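PDB 6LCJ: alpha-galactosidase, which hydrolyses terminal alpha-galactosyl residues from galactosides as a thermostable glycoside hydrolase of the Melibiase (GH36) family that assembles into hexamers. Local coordinates for the interface of chains A and B and the interface of chains A and C. Sequence-based numbering; all coordinates share one arbitrary frame. Chains: chain A/B/C, Alpha-galactosidase.

Contact 1: the interface of chains A and B. Residues chain A 408-413; chain B 408-411.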
# COMPACT_ATOMS: atom_id res chain seq x y z
N THR A 408 -41.83 32.75 -6.09
CA THR A 408 -41.27 32.04 -7.23
C THR A 408 -40.09 32.78 -7.86
O THR A 408 -39.32 32.16 -8.60
CB THR A 408 -42.35 31.82 -8.31
OG1 THR A 408 -42.96 33.07 -8.64
CG2 THR A 408 -43.41 30.85 -7.82
N ARG A 409 -39.93 34.07 -7.59
CA ARG A 409 -38.73 34.77 -8.00
C ARG A 409 -37.57 34.38 -7.10
O ARG A 409 -37.75 34.14 -5.90
CB ARG A 409 -38.95 36.28 -7.96
CG ARG A 409 -40.12 36.77 -8.83
CD ARG A 409 -40.31 38.30 -8.75
NE ARG A 409 -39.31 39.01 -9.55
CZ ARG A 409 -38.87 40.25 -9.31
NH1 ARG A 409 -39.34 40.94 -8.28
NH2 ARG A 409 -37.96 40.79 -10.10
N PHE A 410 -36.38 34.32 -7.69
CA PHE A 410 -35.16 33.94 -6.97
C PHE A 410 -35.39 32.67 -6.17
O PHE A 410 -35.09 32.59 -4.98
CB PHE A 410 -34.67 35.10 -6.11
CG PHE A 410 -34.54 36.40 -6.88
CD1 PHE A 410 -33.63 36.52 -7.93
CD2 PHE A 410 -35.36 37.49 -6.59
CE1 PHE A 410 -33.51 37.71 -8.66
CE2 PHE A 410 -35.26 38.68 -7.32
CZ PHE A 410 -34.34 38.80 -8.36
N ASN A 411 -35.93 31.66 -6.85
CA ASN A 411 -36.30 30.40 -6.21
C ASN A 411 -36.43 29.36 -7.31
O ASN A 411 -37.09 29.62 -8.31
CB ASN A 411 -37.61 30.57 -5.44
CG ASN A 411 -37.96 29.37 -4.57
OD1 ASN A 411 -37.19 28.41 -4.46
ND2 ASN A 411 -39.14 29.42 -3.96
N LEU A 412 -35.79 28.19 -7.13
CA LEU A 412 -35.95 27.11 -8.10
C LEU A 412 -37.06 26.13 -7.74
O LEU A 412 -37.38 25.28 -8.55
CB LEU A 412 -34.63 26.32 -8.27
CG LEU A 412 -33.46 27.08 -8.89
CD1 LEU A 412 -32.35 26.13 -9.30
CD2 LEU A 412 -33.91 27.93 -10.08
N LEU A 413 -37.65 26.23 -6.56
CA LEU A 413 -38.65 25.25 -6.14
C LEU A 413 -39.94 25.38 -6.94
O LEU A 413 -40.39 26.49 -7.28
CB LEU A 413 -38.96 25.43 -4.66
CG LEU A 413 -37.84 25.19 -3.66
CD1 LEU A 413 -38.19 25.88 -2.35
CD2 LEU A 413 -37.61 23.71 -3.45
N THR B 408 -36.81 36.30 -13.65
CA THR B 408 -36.38 36.15 -12.27
C THR B 408 -37.17 35.07 -11.54
O THR B 408 -36.75 34.62 -10.46
CB THR B 408 -36.47 37.49 -11.51
OG1 THR B 408 -37.79 38.03 -11.64
CG2 THR B 408 -35.46 38.49 -12.07
N ARG B 409 -38.30 34.64 -12.08
CA ARG B 409 -38.99 33.48 -11.55
C ARG B 409 -38.27 32.20 -11.98
O ARG B 409 -37.79 32.09 -13.11
CB ARG B 409 -40.45 33.46 -12.00
CG ARG B 409 -41.22 34.75 -11.64
CD ARG B 409 -42.70 34.71 -12.07
NE ARG B 409 -43.49 33.79 -11.25
CZ ARG B 409 -44.59 33.15 -11.66
NH1 ARG B 409 -45.03 33.33 -12.90
NH2 ARG B 409 -45.23 32.33 -10.83
N PHE B 410 -38.20 31.23 -11.06
CA PHE B 410 -37.56 29.95 -11.32
C PHE B 410 -36.14 30.14 -11.84
O PHE B 410 -35.70 29.51 -12.80
CB PHE B 410 -38.42 29.10 -12.24
CG PHE B 410 -39.87 28.98 -11.77
CD1 PHE B 410 -40.17 28.38 -10.54
CD2 PHE B 410 -40.92 29.51 -12.52
CE1 PHE B 410 -41.49 28.29 -10.09
CE2 PHE B 410 -42.24 29.42 -12.07
CZ PHE B 410 -42.53 28.81 -10.87
N ASN B 411 -35.40 31.02 -11.16
CA ASN B 411 -34.06 31.40 -11.55
C ASN B 411 -33.39 32.02 -10.32
O ASN B 411 -33.98 32.89 -9.67
CB ASN B 411 -34.11 32.40 -12.71
CG ASN B 411 -32.74 32.78 -13.23
OD1 ASN B 411 -31.70 32.26 -12.80
ND2 ASN B 411 -32.72 33.73 -14.17
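A:Arg409 and B:Thr408 run alongside each other in the same direction, and a two-fold repeats the pairing as B:Arg409 with A:Thr408. The side-chain hydrogen bonds are side-on: the guanidinium of A:Arg409 turns its NE edge to the threonine hydroxyl, NE reaching B:Thr408 OG1 at 2.8 Å with 162° at the hydrogen. A:Arg409 NH2 adds a longer bond to that same oxygen, B:Thr408 OG1, at 3.2 Å, so two nitrogens grip one atom lying almost in the guanidinium plane. A bend at chi3 (76°) carries this edge round to the hydroxyl. Threonine suits the place because its branch divides the labour: OG1 takes the arginine while the methyl serves the packing. Arginine brings a flat N-H edge for the hydroxyl and a long aliphatic stem for the crossing. In the twin, B:Arg409 NE meets A:Thr408 OG1 at 2.8 Å, and the second bond, from NH2, is weak.

Backbone bonds run beside these. A:Phe410 N donates to B:Thr408 O at 2.8 Å, B:Phe410 N to A:Thr408 O at 2.9 Å, and the two Arg409 residues form an antiparallel beta bridge.

Among the apolar contacts, the arginine chains pass nearly perpendicular to one another, A:Arg409 CG resting 3.6 Å from B:Arg409 CG, while their heads, which would repel if both are charged, diverge to opposite threonines. Phenylalanine suits its place by reach: B:Phe410 CZ touches A:Thr408 CG2 at 3.8 Å. A:Leu412 CD2 packs against the B:Asn411 backbone. An alanine in place of A:Arg409 would probably leave the B:Thr408 hydroxyl without its two donors and open a gap where the aliphatic chains cross.

In a more polar contact, the edge of the B:Phe410 ring meets A:Leu413 O in the ring plane.

Together, these paired loops form a small two-fold junction that joins chains A and B, most likely as one of the contacts that build the hexamer.

Contact 2: the interface of chains A and C. Residues chain A 255-259; chain C 35, 37, 118, 121, 123.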
# COMPACT_ATOMS: atom_id res chain seq x y z
N ARG A 255 -9.28 22.72 22.39
CA ARG A 255 -8.06 22.11 21.87
C ARG A 255 -8.01 20.63 22.24
O ARG A 255 -8.56 20.20 23.26
CB ARG A 255 -6.82 22.83 22.40
CG ARG A 255 -6.83 24.31 22.09
CD ARG A 255 -5.63 25.01 22.67
NE ARG A 255 -5.66 26.44 22.33
CZ ARG A 255 -5.08 26.95 21.25
NH1 ARG A 255 -4.42 26.17 20.40
NH2 ARG A 255 -5.16 28.26 21.02
N ASP A 256 -7.33 19.86 21.40
CA ASP A 256 -7.18 18.42 21.62
C ASP A 256 -6.02 18.16 22.59
O ASP A 256 -5.45 19.09 23.18
CB ASP A 256 -7.01 17.69 20.28
CG ASP A 256 -5.74 18.09 19.53
OD1 ASP A 256 -4.85 18.76 20.10
OD2 ASP A 256 -5.63 17.75 18.33
N GLY A 257 -5.64 16.88 22.74
CA GLY A 257 -4.61 16.50 23.70
C GLY A 257 -3.25 17.12 23.42
O GLY A 257 -2.45 17.28 24.34
N GLU A 258 -2.99 17.49 22.17
CA GLU A 258 -1.74 18.14 21.81
C GLU A 258 -1.88 19.65 21.69
O GLU A 258 -1.01 20.30 21.12
CB GLU A 258 -1.19 17.56 20.51
CG GLU A 258 -1.18 16.04 20.49
CD GLU A 258 -0.28 15.46 21.58
OE1 GLU A 258 0.93 15.78 21.58
OE2 GLU A 258 -0.78 14.68 22.43
N GLY A 259 -2.96 20.22 22.21
CA GLY A 259 -3.10 21.65 22.17
C GLY A 259 -3.50 22.23 20.84
O GLY A 259 -3.62 23.46 20.73
N ARG C 35 0.21 24.46 29.81
CA ARG C 35 0.11 25.07 28.49
C ARG C 35 0.29 26.57 28.60
O ARG C 35 -0.38 27.22 29.40
CB ARG C 35 -1.24 24.75 27.85
CG ARG C 35 -1.32 23.36 27.27
CD ARG C 35 -2.73 22.95 26.98
NE ARG C 35 -2.80 21.53 26.69
CZ ARG C 35 -3.81 20.94 26.06
NH1 ARG C 35 -4.86 21.65 25.65
NH2 ARG C 35 -3.79 19.62 25.84
N PHE C 37 0.57 30.24 26.44
CA PHE C 37 0.32 30.83 25.13
C PHE C 37 1.18 32.07 24.97
O PHE C 37 1.18 32.93 25.85
CB PHE C 37 -1.16 31.16 24.97
CG PHE C 37 -2.06 29.96 25.16
CD1 PHE C 37 -2.35 29.12 24.09
CD2 PHE C 37 -2.56 29.65 26.41
CE1 PHE C 37 -3.15 27.99 24.27
CE2 PHE C 37 -3.36 28.53 26.59
CZ PHE C 37 -3.65 27.70 25.53
N ARG C 118 5.15 24.98 19.29
CA ARG C 118 4.59 25.49 18.04
C ARG C 118 4.71 27.00 18.06
O ARG C 118 5.04 27.61 19.09
CB ARG C 118 3.13 25.06 17.85
CG ARG C 118 2.97 23.64 17.35
CD ARG C 118 1.52 23.33 16.99
NE ARG C 118 0.79 22.91 18.18
CZ ARG C 118 0.70 21.65 18.60
NH1 ARG C 118 1.29 20.66 17.93
NH2 ARG C 118 0.03 21.39 19.71
N LEU C 121 2.17 28.05 20.81
CA LEU C 121 1.99 27.40 22.10
C LEU C 121 3.31 26.80 22.58
O LEU C 121 4.16 26.43 21.77
CB LEU C 121 0.90 26.32 22.03
CG LEU C 121 0.68 25.40 23.24
CD1 LEU C 121 -0.13 26.10 24.29
CD2 LEU C 121 -0.01 24.13 22.84
N LEU C 123 3.80 23.66 25.19
CA LEU C 123 3.17 22.63 26.00
C LEU C 123 4.26 21.81 26.68
O LEU C 123 5.13 21.24 26.01
CB LEU C 123 2.27 21.75 25.13
CG LEU C 123 1.34 20.70 25.75
CD1 LEU C 123 0.27 20.32 24.72
CD2 LEU C 123 2.10 19.45 26.22
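C:Phe37 CE1 touches the guanidinium of A:Arg255, and the two side chains run antiparallel past one another, their flat groups turned 45° apart. Followed outwards, A:Arg255 starts at CB, 4.0 Å from C:Arg35 NH1. The chain then runs fully extended to NE, which brings CD to 4.2 Å from C:Phe37 CE1. NE comes to 3.5 Å from C:Phe37 CE1, and CZ to 3.7 Å from the same ring carbon, CE1, which lies above the guanidinium plane, off-centre. At the tip, NH2 also skirts CE1, while NH1 turns back to its own chain and donates to A:Gly259 O at 2.8 Å, a bond that would fix the rotation of the head and brace the turn. Arginine suits this place by offering a flat face to the ring and N-H groups to the backbone.

From the other chain, C:Arg35 NH2 donates to A:Asp256 O at 3.2 Å, the acceptor tilted 28° from the guanidinium plane. A:Gly259, lacking a side chain, allows close approach: its CA lies 4.0 Å from C:Arg35 CZ, with C:Leu121 CD2 nearby. C:Leu123 CD1 rests on the backbone of A:Glu258.

The site seats a turn of chain A against strands 33-36 and 121-126 of chain C, and is likely to contribute to hexamer assembly.

The C-alpha centres of contact 1 and contact 2 lie about 49 Å apart. They share no residues, and chain A takes part in both with different segments: the loop just before helix 415-428 in contact 1, and the turn between the 3-10 helix 250-252 and strand 263-267 in contact 2. Contact 1 pairs like with like across a two-fold, whereas contact 2 joins a turn to a different surface of its neighbour and is not an exact two-fold. One subunit can therefore hold two neighbours at once, and such a combination of interfaces fits growth into the six-chain assembly.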